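Polyhedrin (Simulium ubiquitum cypovirus, PDB 5A9A) forms the crystalline matrix of cypovirus polyhedra, the occlusion bodies that embed virus particles, and binds a nucleotide, UTP, within these crystals. Local coordinates at residues F62-D66 with H79-E83; P97-Y102 with L164-S170; N113-V119 with K174-R178. All coordinates share one frame. Residues are numbered along the deposited sequence.

How the contacts relate
Contacts 1 and 2 are neighbours, with centres about 10 Å apart, and both touch UTP. His-79 of contact 1 and the 98-101 part of contact 2 belong to the same nucleotide pocket, completed by Arg-78, His-95 and His-96. The two contacts are joined directly: Trp-64 NE1 lies 2.8 Å from Gln-167 O, a probable hydrogen bond, and Phe-82 CZ packs 3.4 Å from Pro-97 O. Contact 3 is about 29 Å from each of them, measured between centres, and away from the pocket. Strand 170-176 runs from the end of contact 2 into contact 3. Contacts 1 and 3 also both touch the second subunit.

Contact 1. Residues F62-D66 with H79-E83; sequences FNWRD and HKEFE. With UTP (uridine 5'-triphosphate), chain B.
This is a buried loop-to-helix contact: a turn after strand 57-62 packs against helix 76-87. Asn-63 shapes the turn as an Asx motif. Asn-63 OD1 accepts from Asp-66 N at 2.7 Å, and Asp-66 OD2 accepts from Asn-63 N at 3.0 Å. Residues 64-66 have helical phi/psi. The closest CA atoms are those of Arg-65 and Glu-83, 7.3 Å apart. Trp-64 (chi1 t, chi2 90°) points toward the helix. Its six-membered ring meets the Phe-82 ring rim to rim, with Trp-64 CZ2 3.4 Å from Phe-82 CD1 and planes at 14°. Glu-83 CA makes an off-centre CH-pi contact with the Trp-64 ring. Arg-65 lays its guanidinium over His-79 CB; its NE pairs with Asp-71, which is also hydrogen-bonded to His-79 ND1. The His-79 ring (chi1 m) leads away to the nucleotide, giving His-79 NE2 to UTP O4 at 2.8 Å. Glu-83 is extended (chi1 and chi2 t) and closes a salt bridge, Arg-65 NH1 to Glu-83 OE1, at 2.9 Å.

Contact 2. Residues P97-Y102 with L164-S170; sequences PELFEY and LRCQNES. With UTP (uridine 5'-triphosphate), chain B.
Two irregular loops meet here, and a type I beta turn, Leu-99 to Tyr-102, presents one of them to UTP. Tyr-102 and Gln-167 each have 134 Å² buried by the contact, and their CA atoms, 6.4 Å apart, are the closest across it. Tyr-102 (chi1 t, chi2 -81°) points toward 164-170. Gln-167 CA sits over the Tyr-102 ring face as a CH-pi contact, 3.6 Å from the centroid and 17° off the normal. Leu-164 CD1 packs 4.1 Å from Tyr-102 CE1. Trp-64 also meets the tyrosine ring.

The Gln-167 side chain (chi1 m, chi2 t) reaches back to the turn. Its amide pairs with the backbone of Leu-99 through both ends: Leu-99 N gives to Gln-167 OE1 at 2.7 Å, and Gln-167 NE2 gives to Leu-99 O at 3.2 Å. Water 3 links Gln-167 NE2 to Tyr-102 O. Glu-98 lies at the margin, and its carboxylate has a salt bridge to Lys-43.

The turn is thus tied to 164-170 on one side while its tip lines the nucleotide pocket. Phe-100 N is 2.8 Å from UTP N3, and UTP O2' lies over the Phe-100 ring. Glu-101 N makes a weak hydrogen bond to UTP O4 at 3.1 Å. At the far end of the tyrosine, Tyr-102 OH gives a short hydrogen bond to Glu-169 O at 2.5 Å.

Contact 3. Residues N113-V119 with K174-R178; sequences NICWENV and KFPSR
Pro-176 is the bump at the middle of this contact. Its ring fits a hollow formed mainly by Asn-118 and Val-119, with Cys-115 and Ile-114 at its looser edge. Asn-118 CB is 3.7 Å from Pro-176 CG, and Val-119 CG2 is 4.1 Å from Pro-176 CD. Beside it, Val-119 CG1 packs 3.7 Å from Phe-175 CE1. The phenylalanine (chi1 m) also reaches strands 34-41 and 105-111. The backbone path makes the hollow. Cys-115 centres an inverse gamma turn, and Asn-118 N then bonds Cys-115 O at 2.8 Å, so the chain curls round the proline.

The loop links strand 105-111 of the six-stranded sheet to strand 120-124 of the four-stranded one, which also holds strand 170-176. It docks just past the end of that strand by a single beta bridge, Ile-114 with Ser-177, CA atoms 4.5 Å apart. Cys-115 N gives to Pro-176 O at 2.8 Å, and Arg-178 N gives to Asn-113 O at 2.9 Å.

Arg-178 (chi2 and chi3 t) points toward the loop and runs along it past Ile-114 to Asn-113 and Trp-116. Ile-114 O lies over its guanidinium face. Arg-178 NH2 nears the Trp-116 ring edge, 3.3 Å from Trp-116 CD1. Arg-178 NH1 gives to Asn-113 OD1 at 2.9 Å.

Contact 1. Residues F62-D66 with H79-E83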
loop_
_atom_site.group_PDB
_atom_site.type_symbol
_atom_site.label_atom_id
_atom_site.label_comp_id
_atom_site.label_asym_id
_atom_site.label_seq_id
_atom_site.Cartn_x
_atom_site.Cartn_y
_atom_site.Cartn_z
ATOM N N PHE A 62 -1.611 5.660 10.093
ATOM C CA PHE A 62 -1.895 4.612 11.051
ATOM C C PHE A 62 -3.374 4.713 11.364
ATOM O O PHE A 62 -3.811 5.716 11.924
ATOM C CB PHE A 62 -1.088 4.819 12.334
ATOM C CG PHE A 62 0.378 4.534 12.186
ATOM C CD1 PHE A 62 1.200 5.401 11.485
ATOM C CD2 PHE A 62 0.934 3.404 12.757
ATOM C CE1 PHE A 62 2.551 5.141 11.352
ATOM C CE2 PHE A 62 2.286 3.139 12.630
ATOM C CZ PHE A 62 3.093 4.008 11.923
ATOM N N ASN A 63 -4.157 3.705 10.991
ATOM C CA ASN A 63 -5.556 3.692 11.396
ATOM C C ASN A 63 -5.584 3.410 12.887
ATOM O O ASN A 63 -4.536 3.152 13.478
ATOM C CB ASN A 63 -6.376 2.668 10.604
ATOM C CG ASN A 63 -5.930 1.231 10.837
ATOM O OD1 ASN A 63 -5.435 0.879 11.908
ATOM N ND2 ASN A 63 -6.117 0.392 9.827
ATOM N N TRP A 64 -6.758 3.465 13.507
ATOM C CA TRP A 64 -6.821 3.343 14.957
ATOM C C TRP A 64 -6.124 2.072 15.440
ATOM O O TRP A 64 -5.324 2.109 16.373
ATOM C CB TRP A 64 -8.264 3.359 15.458
ATOM C CG TRP A 64 -8.329 3.285 16.946
ATOM C CD1 TRP A 64 -8.324 4.332 17.816
ATOM C CD2 TRP A 64 -8.374 2.099 17.745
ATOM N NE1 TRP A 64 -8.370 3.874 19.108
ATOM C CE2 TRP A 64 -8.402 2.505 19.092
ATOM C CE3 TRP A 64 -8.397 0.732 17.451
ATOM C CZ2 TRP A 64 -8.451 1.595 20.145
ATOM C CZ3 TRP A 64 -8.451 -0.172 18.498
ATOM C CH2 TRP A 64 -8.480 0.265 19.829
ATOM N N ARG A 65 -6.432 0.950 14.799
ATOM C CA ARG A 65 -5.866 -0.337 15.187
ATOM C C ARG A 65 -4.345 -0.329 15.070
ATOM O O ARG A 65 -3.652 -0.944 15.879
ATOM C CB ARG A 65 -6.443 -1.449 14.309
ATOM C CG ARG A 65 -6.189 -2.854 14.830
ATOM C CD ARG A 65 -7.007 -3.139 16.084
ATOM N NE ARG A 65 -6.857 -4.526 16.519
ATOM C CZ ARG A 65 -7.853 -5.400 16.636
ATOM N NH1 ARG A 65 -9.105 -5.043 16.378
ATOM N NH2 ARG A 65 -7.595 -6.640 17.033
ATOM N N ASP A 66 -3.833 0.371 14.061
ATOM C CA ASP A 66 -2.395 0.437 13.819
ATOM C C ASP A 66 -1.646 1.135 14.949
ATOM O O ASP A 66 -0.421 1.053 15.024
ATOM C CB ASP A 66 -2.114 1.173 12.504
ATOM C CG ASP A 66 -2.591 0.397 11.285
ATOM O OD1 ASP A 66 -2.606 -0.848 11.344
ATOM O OD2 ASP A 66 -2.947 1.031 10.268
ATOM N N HIS A 79 -9.076 -6.163 21.995
ATOM C CA HIS A 79 -8.783 -5.055 21.095
ATOM C C HIS A 79 -9.908 -4.841 20.083
ATOM O O HIS A 79 -10.220 -3.706 19.722
ATOM C CB HIS A 79 -7.443 -5.282 20.393
ATOM C CG HIS A 79 -6.265 -5.196 21.313
ATOM N ND1 HIS A 79 -5.015 -5.669 20.976
ATOM C CD2 HIS A 79 -6.149 -4.685 22.563
ATOM C CE1 HIS A 79 -4.181 -5.456 21.978
ATOM N NE2 HIS A 79 -4.845 -4.861 22.954
ATOM N N LYS A 80 -10.522 -5.931 19.635
ATOM C CA LYS A 80 -11.676 -5.836 18.749
ATOM C C LYS A 80 -12.822 -5.090 19.425
ATOM O O LYS A 80 -13.427 -4.194 18.833
ATOM C CB LYS A 80 -12.159 -7.223 18.324
ATOM C CG LYS A 80 -13.416 -7.184 17.464
ATOM C CD LYS A 80 -13.846 -8.570 17.023
ATOM C CE LYS A 80 -14.546 -9.324 18.139
ATOM N NZ LYS A 80 -14.877 -10.717 17.731
ATOM N N GLU A 81 -13.126 -5.467 20.663
ATOM C CA GLU A 81 -14.253 -4.881 21.378
ATOM C C GLU A 81 -13.994 -3.415 21.701
ATOM O O GLU A 81 -14.896 -2.582 21.617
ATOM C CB GLU A 81 -14.539 -5.654 22.665
ATOM C CG GLU A 81 -14.956 -7.093 22.438
ATOM C CD GLU A 81 -16.166 -7.211 21.530
ATOM O OE1 GLU A 81 -16.882 -6.201 21.342
ATOM O OE2 GLU A 81 -16.402 -8.317 21.004
ATOM N N PHE A 82 -12.760 -3.096 22.075
ATOM C CA PHE A 82 -12.414 -1.710 22.348
ATOM C C PHE A 82 -12.564 -0.897 21.064
ATOM O O PHE A 82 -13.088 0.215 21.078
ATOM C CB PHE A 82 -10.992 -1.585 22.897
ATOM C CG PHE A 82 -10.736 -0.283 23.604
ATOM C CD1 PHE A 82 -10.366 0.851 22.892
ATOM C CD2 PHE A 82 -10.881 -0.189 24.980
ATOM C CE1 PHE A 82 -10.135 2.051 23.543
ATOM C CE2 PHE A 82 -10.649 1.009 25.636
ATOM C CZ PHE A 82 -10.276 2.129 24.916
ATOM N N GLU A 83 -12.115 -1.463 19.948
ATOM C CA GLU A 83 -12.237 -0.777 18.667
ATOM C C GLU A 83 -13.706 -0.546 18.309
ATOM O O GLU A 83 -14.069 0.511 17.794
ATOM C CB GLU A 83 -11.540 -1.552 17.547
ATOM C CG GLU A 83 -11.535 -0.793 16.228
ATOM C CD GLU A 83 -10.740 -1.486 15.143
ATOM O OE1 GLU A 83 -10.429 -2.690 15.291
ATOM O OE2 GLU A 83 -10.436 -0.818 14.133
HETATM P PA UTP B . -7.664 -9.402 33.314
HETATM O O1A UTP B . -8.434 -8.335 34.051
HETATM O O2A UTP B . -6.296 -9.821 33.795
HETATM O O3A UTP B . -8.588 -10.716 33.194
HETATM O "O5'" UTP B . -7.510 -8.939 31.783
HETATM P PB UTP B . -10.188 -10.622 33.042
HETATM O O1B UTP B . -10.657 -11.906 32.405
HETATM O O2B UTP B . -10.762 -10.179 34.364
HETATM O O3B UTP B . -10.419 -9.443 31.968
HETATM P PG UTP B . -11.672 -8.437 32.083
HETATM O O1G UTP B . -12.531 -9.057 33.155
HETATM O O2G UTP B . -12.287 -8.445 30.709
HETATM O O3G UTP B . -11.018 -7.132 32.462
HETATM C "C5'" UTP B . -6.236 -8.586 31.248
HETATM C "C4'" UTP B . -6.015 -7.087 31.404
HETATM O "O4'" UTP B . -5.186 -6.563 30.365
HETATM C "C1'" UTP B . -5.518 -5.187 30.188
HETATM C "C2'" UTP B . -7.003 -5.072 30.499
HETATM O "O2'" UTP B . -7.304 -3.882 31.234
HETATM C "C3'" UTP B . -7.315 -6.301 31.337
HETATM O "O3'" UTP B . -7.733 -5.923 32.648
HETATM N N1 UTP B . -5.167 -4.727 28.842
HETATM C C6 UTP B . -4.302 -5.427 28.105
HETATM C C2 UTP B . -5.712 -3.532 28.331
HETATM O O2 UTP B . -6.512 -2.872 29.019
HETATM N N3 UTP B . -5.380 -3.105 27.110
HETATM C C4 UTP B . -4.518 -3.796 26.354
HETATM O O4 UTP B . -4.215 -3.384 25.214
HETATM C C5 UTP B . -3.961 -4.974 26.838
HETATM O O HOH W 1 -8.669 0.899 12.459
#

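Contact 2. Residues P97-Y102 with L164-S170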
loop_
_atom_site.group_PDB
_atom_site.type_symbol
_atom_site.label_atom_id
_atom_site.label_comp_id
_atom_site.label_asym_id
_atom_site.label_seq_id
_atom_site.Cartn_x
_atom_site.Cartn_y
_atom_site.Cartn_z
ATOM N N PRO A 97 -12.209 2.099 30.408
ATOM C CA PRO A 97 -12.084 3.359 29.669
ATOM C C PRO A 97 -10.867 3.407 28.749
ATOM O O PRO A 97 -10.965 3.994 27.673
ATOM C CB PRO A 97 -11.966 4.406 30.781
ATOM C CG PRO A 97 -12.667 3.792 31.941
ATOM C CD PRO A 97 -12.337 2.328 31.858
ATOM N N GLU A 98 -9.752 2.802 29.151
ATOM C CA GLU A 98 -8.535 2.860 28.345
ATOM C C GLU A 98 -7.860 1.499 28.175
ATOM O O GLU A 98 -8.002 0.607 29.013
ATOM C CB GLU A 98 -7.543 3.851 28.959
ATOM C CG GLU A 98 -8.037 5.284 28.978
ATOM C CD GLU A 98 -7.012 6.251 29.545
ATOM O OE1 GLU A 98 -5.815 5.898 29.587
ATOM O OE2 GLU A 98 -7.406 7.368 29.941
ATOM N N LEU A 99 -7.130 1.356 27.073
ATOM C CA LEU A 99 -6.328 0.168 26.827
ATOM C C LEU A 99 -4.908 0.392 27.330
ATOM O O LEU A 99 -4.341 1.471 27.152
ATOM C CB LEU A 99 -6.267 -0.148 25.330
ATOM C CG LEU A 99 -7.498 -0.725 24.631
ATOM C CD1 LEU A 99 -7.164 -0.986 23.169
ATOM C CD2 LEU A 99 -7.978 -2.000 25.300
ATOM N N PHE A 100 -4.340 -0.627 27.963
ATOM C CA PHE A 100 -2.925 -0.617 28.308
ATOM C C PHE A 100 -2.066 -0.356 27.068
ATOM O O PHE A 100 -1.019 0.283 27.160
ATOM C CB PHE A 100 -2.520 -1.957 28.932
ATOM C CG PHE A 100 -3.002 -2.150 30.345
ATOM C CD1 PHE A 100 -3.273 -1.067 31.167
ATOM C CD2 PHE A 100 -3.176 -3.426 30.855
ATOM C CE1 PHE A 100 -3.713 -1.255 32.467
ATOM C CE2 PHE A 100 -3.615 -3.620 32.155
ATOM C CZ PHE A 100 -3.883 -2.534 32.960
ATOM N N GLU A 101 -2.512 -0.843 25.912
ATOM C CA GLU A 101 -1.669 -0.855 24.716
ATOM C C GLU A 101 -1.873 0.305 23.741
ATOM O O GLU A 101 -1.299 0.301 22.649
ATOM C CB GLU A 101 -1.850 -2.164 23.947
ATOM C CG GLU A 101 -1.215 -3.369 24.615
ATOM C CD GLU A 101 -0.933 -4.491 23.634
ATOM O OE1 GLU A 101 -1.033 -4.253 22.410
ATOM O OE2 GLU A 101 -0.609 -5.609 24.085
ATOM N N TYR A 102 -2.685 1.288 24.106
ATOM C CA TYR A 102 -2.810 2.468 23.260
ATOM C C TYR A 102 -1.780 3.502 23.707
ATOM O O TYR A 102 -1.633 3.757 24.899
ATOM C CB TYR A 102 -4.224 3.050 23.307
ATOM C CG TYR A 102 -4.422 4.181 22.325
ATOM C CD1 TYR A 102 -4.000 5.467 22.624
ATOM C CD2 TYR A 102 -5.019 3.960 21.091
ATOM C CE1 TYR A 102 -4.163 6.498 21.731
ATOM C CE2 TYR A 102 -5.194 4.990 20.189
ATOM C CZ TYR A 102 -4.761 6.258 20.517
ATOM O OH TYR A 102 -4.926 7.295 19.633
ATOM N N LEU A 164 -0.778 12.284 23.103
ATOM C CA LEU A 164 -2.082 11.674 22.893
ATOM C C LEU A 164 -2.808 11.617 24.234
ATOM O O LEU A 164 -2.492 10.788 25.086
ATOM C CB LEU A 164 -1.938 10.276 22.283
ATOM C CG LEU A 164 -1.206 10.209 20.935
ATOM C CD1 LEU A 164 -1.037 8.766 20.466
ATOM C CD2 LEU A 164 -1.933 11.028 19.875
ATOM N N ARG A 165 -3.773 12.515 24.417
ATOM C CA ARG A 165 -4.484 12.645 25.686
ATOM C C ARG A 165 -5.770 11.833 25.665
ATOM O O ARG A 165 -6.484 11.753 26.662
ATOM C CB ARG A 165 -4.826 14.111 25.958
ATOM C CG ARG A 165 -3.623 15.032 26.063
ATOM C CD ARG A 165 -3.719 16.146 25.039
ATOM N NE ARG A 165 -2.739 17.205 25.263
ATOM C CZ ARG A 165 -2.464 18.160 24.379
ATOM N NH1 ARG A 165 -3.087 18.181 23.207
ATOM N NH2 ARG A 165 -1.562 19.088 24.663
ATOM N N CYS A 166 -6.056 11.240 24.514
ATOM C CA CYS A 166 -7.255 10.440 24.326
ATOM C C CYS A 166 -6.813 9.124 23.712
ATOM O O CYS A 166 -5.628 8.945 23.436
ATOM C CB CYS A 166 -8.228 11.173 23.402
ATOM S SG CYS A 166 -8.619 12.861 23.949
ATOM N N GLN A 167 -7.745 8.202 23.497
ATOM C CA GLN A 167 -7.409 6.943 22.839
ATOM C C GLN A 167 -8.321 6.670 21.645
ATOM O O GLN A 167 -8.598 5.517 21.322
ATOM C CB GLN A 167 -7.464 5.774 23.827
ATOM C CG GLN A 167 -6.511 5.907 25.004
ATOM C CD GLN A 167 -6.281 4.586 25.709
ATOM O OE1 GLN A 167 -7.134 3.698 25.682
ATOM N NE2 GLN A 167 -5.115 4.443 26.332
ATOM N N ASN A 168 -8.774 7.733 20.991
ATOM C CA ASN A 168 -9.624 7.601 19.811
ATOM C C ASN A 168 -8.933 8.086 18.542
ATOM O O ASN A 168 -9.520 8.065 17.462
ATOM C CB ASN A 168 -10.914 8.399 19.993
ATOM C CG ASN A 168 -10.683 9.899 19.922
ATOM O OD1 ASN A 168 -9.783 10.433 20.573
ATOM N ND2 ASN A 168 -11.486 10.583 19.114
ATOM N N GLU A 169 -7.688 8.526 18.671
ATOM C CA GLU A 169 -7.007 9.189 17.565
ATOM C C GLU A 169 -6.115 8.270 16.739
ATOM O O GLU A 169 -5.635 7.241 17.214
ATOM C CB GLU A 169 -6.195 10.373 18.092
ATOM C CG GLU A 169 -7.067 11.455 18.702
ATOM C CD GLU A 169 -6.265 12.563 19.353
ATOM O OE1 GLU A 169 -5.396 12.254 20.196
ATOM O OE2 GLU A 169 -6.505 13.742 19.018
ATOM N N SER A 170 -5.910 8.669 15.488
ATOM C CA SER A 170 -5.048 7.954 14.561
ATOM C C SER A 170 -4.131 8.973 13.889
ATOM O O SER A 170 -4.009 10.101 14.368
ATOM C CB SER A 170 -5.889 7.189 13.536
ATOM O OG SER A 170 -6.756 8.057 12.828
HETATM P PA UTP B . -7.664 -9.402 33.314
HETATM O O1A UTP B . -8.434 -8.335 34.051
HETATM O O2A UTP B . -6.296 -9.821 33.795
HETATM O O3A UTP B . -8.588 -10.716 33.194
HETATM O "O5'" UTP B . -7.510 -8.939 31.783
HETATM P PB UTP B . -10.188 -10.622 33.042
HETATM O O1B UTP B . -10.657 -11.906 32.405
HETATM O O2B UTP B . -10.762 -10.179 34.364
HETATM O O3B UTP B . -10.419 -9.443 31.968
HETATM P PG UTP B . -11.672 -8.437 32.083
HETATM O O1G UTP B . -12.531 -9.057 33.155
HETATM O O2G UTP B . -12.287 -8.445 30.709
HETATM O O3G UTP B . -11.018 -7.132 32.462
HETATM C "C5'" UTP B . -6.236 -8.586 31.248
HETATM C "C4'" UTP B . -6.015 -7.087 31.404
HETATM O "O4'" UTP B . -5.186 -6.563 30.365
HETATM C "C1'" UTP B . -5.518 -5.187 30.188
HETATM C "C2'" UTP B . -7.003 -5.072 30.499
HETATM O "O2'" UTP B . -7.304 -3.882 31.234
HETATM C "C3'" UTP B . -7.315 -6.301 31.337
HETATM O "O3'" UTP B . -7.733 -5.923 32.648
HETATM N N1 UTP B . -5.167 -4.727 28.842
HETATM C C6 UTP B . -4.302 -5.427 28.105
HETATM C C2 UTP B . -5.712 -3.532 28.331
HETATM O O2 UTP B . -6.512 -2.872 29.019
HETATM N N3 UTP B . -5.380 -3.105 27.110
HETATM C C4 UTP B . -4.518 -3.796 26.354
HETATM O O4 UTP B . -4.215 -3.384 25.214
HETATM C C5 UTP B . -3.961 -4.974 26.838
HETATM O O HOH W 2 -6.690 8.757 27.440
HETATM O O HOH W 3 -3.081 6.218 26.253
#

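Contact 3. Residues N113-V119 with K174-R178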
loop_
_atom_site.group_PDB
_atom_site.type_symbol
_atom_site.label_atom_id
_atom_site.label_comp_id
_atom_site.label_asym_id
_atom_site.label_seq_id
_atom_site.Cartn_x
_atom_site.Cartn_y
_atom_site.Cartn_z
ATOM N N ASN A 113 16.131 15.911 2.412
ATOM C CA ASN A 113 15.816 17.077 1.605
ATOM C C ASN A 113 14.305 17.223 1.455
ATOM O O ASN A 113 13.741 16.911 0.404
ATOM C CB ASN A 113 16.477 16.924 0.235
ATOM C CG ASN A 113 16.304 18.139 -0.639
ATOM O OD1 ASN A 113 16.169 19.261 -0.148
ATOM N ND2 ASN A 113 16.318 17.926 -1.950
ATOM N N ILE A 114 13.660 17.701 2.517
ATOM C CA ILE A 114 12.204 17.731 2.597
ATOM C C ILE A 114 11.646 19.144 2.434
ATOM O O ILE A 114 12.169 20.103 3.005
ATOM C CB ILE A 114 11.736 17.152 3.951
ATOM C CG1 ILE A 114 12.077 15.661 4.019
ATOM C CG2 ILE A 114 10.242 17.373 4.149
ATOM C CD1 ILE A 114 11.967 15.060 5.404
ATOM N N CYS A 115 10.581 19.265 1.644
ATOM C CA CYS A 115 9.897 20.541 1.472
ATOM C C CYS A 115 9.030 20.805 2.695
ATOM O O CYS A 115 7.853 20.441 2.728
ATOM C CB CYS A 115 9.030 20.525 0.212
ATOM S SG CYS A 115 8.229 22.108 -0.150
ATOM N N TRP A 116 9.622 21.445 3.699
ATOM C CA TRP A 116 8.975 21.610 4.991
ATOM C C TRP A 116 7.667 22.381 4.878
ATOM O O TRP A 116 6.733 22.146 5.642
ATOM C CB TRP A 116 9.939 22.297 5.960
ATOM C CG TRP A 116 11.167 21.483 6.184
ATOM C CD1 TRP A 116 12.432 21.761 5.753
ATOM C CD2 TRP A 116 11.241 20.229 6.870
ATOM N NE1 TRP A 116 13.291 20.759 6.139
ATOM C CE2 TRP A 116 12.583 19.806 6.825
ATOM C CE3 TRP A 116 10.299 19.424 7.522
ATOM C CZ2 TRP A 116 13.013 18.615 7.416
ATOM C CZ3 TRP A 116 10.722 18.239 8.099
ATOM C CH2 TRP A 116 12.070 17.846 8.046
ATOM N N GLU A 117 7.604 23.290 3.913
ATOM C CA GLU A 117 6.387 24.044 3.639
ATOM C C GLU A 117 5.207 23.128 3.304
ATOM O O GLU A 117 4.058 23.442 3.617
ATOM C CB GLU A 117 6.638 25.018 2.485
ATOM C CG GLU A 117 5.405 25.384 1.682
ATOM C CD GLU A 117 5.730 26.299 0.515
ATOM O OE1 GLU A 117 6.929 26.479 0.213
ATOM O OE2 GLU A 117 4.785 26.832 -0.104
ATOM N N ASN A 118 5.492 21.995 2.670
ATOM C CA ASN A 118 4.440 21.095 2.204
ATOM C C ASN A 118 4.234 19.876 3.097
ATOM O O ASN A 118 3.419 19.004 2.792
ATOM C CB ASN A 118 4.730 20.645 0.770
ATOM C CG ASN A 118 4.353 21.697 -0.255
ATOM O OD1 ASN A 118 4.014 22.826 0.096
ATOM N ND2 ASN A 118 4.409 21.330 -1.529
ATOM N N VAL A 119 4.976 19.815 4.197
ATOM C CA VAL A 119 4.807 18.742 5.167
ATOM C C VAL A 119 3.446 18.843 5.852
ATOM O O VAL A 119 2.995 19.934 6.214
ATOM C CB VAL A 119 5.923 18.774 6.236
ATOM C CG1 VAL A 119 5.548 17.918 7.441
ATOM C CG2 VAL A 119 7.242 18.313 5.637
ATOM N N LYS A 174 2.471 13.320 5.531
ATOM C CA LYS A 174 3.065 13.522 4.216
ATOM C C LYS A 174 4.381 14.282 4.355
ATOM O O LYS A 174 4.407 15.391 4.883
ATOM C CB LYS A 174 2.113 14.313 3.314
ATOM C CG LYS A 174 2.589 14.430 1.873
ATOM C CD LYS A 174 2.500 15.859 1.356
ATOM C CE LYS A 174 1.063 16.340 1.240
ATOM N NZ LYS A 174 0.961 17.510 0.322
ATOM N N PHE A 175 5.469 13.679 3.885
ATOM C CA PHE A 175 6.776 14.331 3.886
ATOM C C PHE A 175 7.372 14.291 2.483
ATOM O O PHE A 175 8.015 13.313 2.115
ATOM C CB PHE A 175 7.723 13.640 4.872
ATOM C CG PHE A 175 7.209 13.604 6.283
ATOM C CD1 PHE A 175 7.434 14.664 7.146
ATOM C CD2 PHE A 175 6.505 12.507 6.749
ATOM C CE1 PHE A 175 6.955 14.632 8.446
ATOM C CE2 PHE A 175 6.030 12.469 8.047
ATOM C CZ PHE A 175 6.257 13.532 8.895
ATOM N N PRO A 176 7.159 15.356 1.696
ATOM C CA PRO A 176 7.570 15.376 0.289
ATOM C C PRO A 176 8.955 15.978 0.061
ATOM O O PRO A 176 9.382 16.860 0.806
ATOM C CB PRO A 176 6.496 16.251 -0.356
ATOM C CG PRO A 176 6.155 17.245 0.716
ATOM C CD PRO A 176 6.385 16.557 2.052
ATOM N N SER A 177 9.643 15.499 -0.972
ATOM C CA SER A 177 10.976 15.992 -1.311
ATOM C C SER A 177 10.924 17.425 -1.828
ATOM O O SER A 177 9.914 17.856 -2.388
ATOM C CB SER A 177 11.612 15.117 -2.397
ATOM O OG SER A 177 11.463 13.735 -2.122
ATOM N N ARG A 178 12.015 18.159 -1.633
ATOM C CA ARG A 178 12.229 19.407 -2.351
ATOM C C ARG A 178 12.606 19.067 -3.783
ATOM O O ARG A 178 13.204 18.020 -4.041
ATOM C CB ARG A 178 13.377 20.211 -1.741
ATOM C CG ARG A 178 13.077 20.929 -0.442
ATOM C CD ARG A 178 14.195 21.923 -0.158
ATOM N NE ARG A 178 14.152 22.486 1.188
ATOM C CZ ARG A 178 14.776 21.964 2.242
ATOM N NH1 ARG A 178 15.482 20.848 2.120
ATOM N NH2 ARG A 178 14.687 22.560 3.424
HETATM O O HOH W 4 15.852 19.657 4.992
HETATM O O HOH W 5 1.131 19.748 1.615
#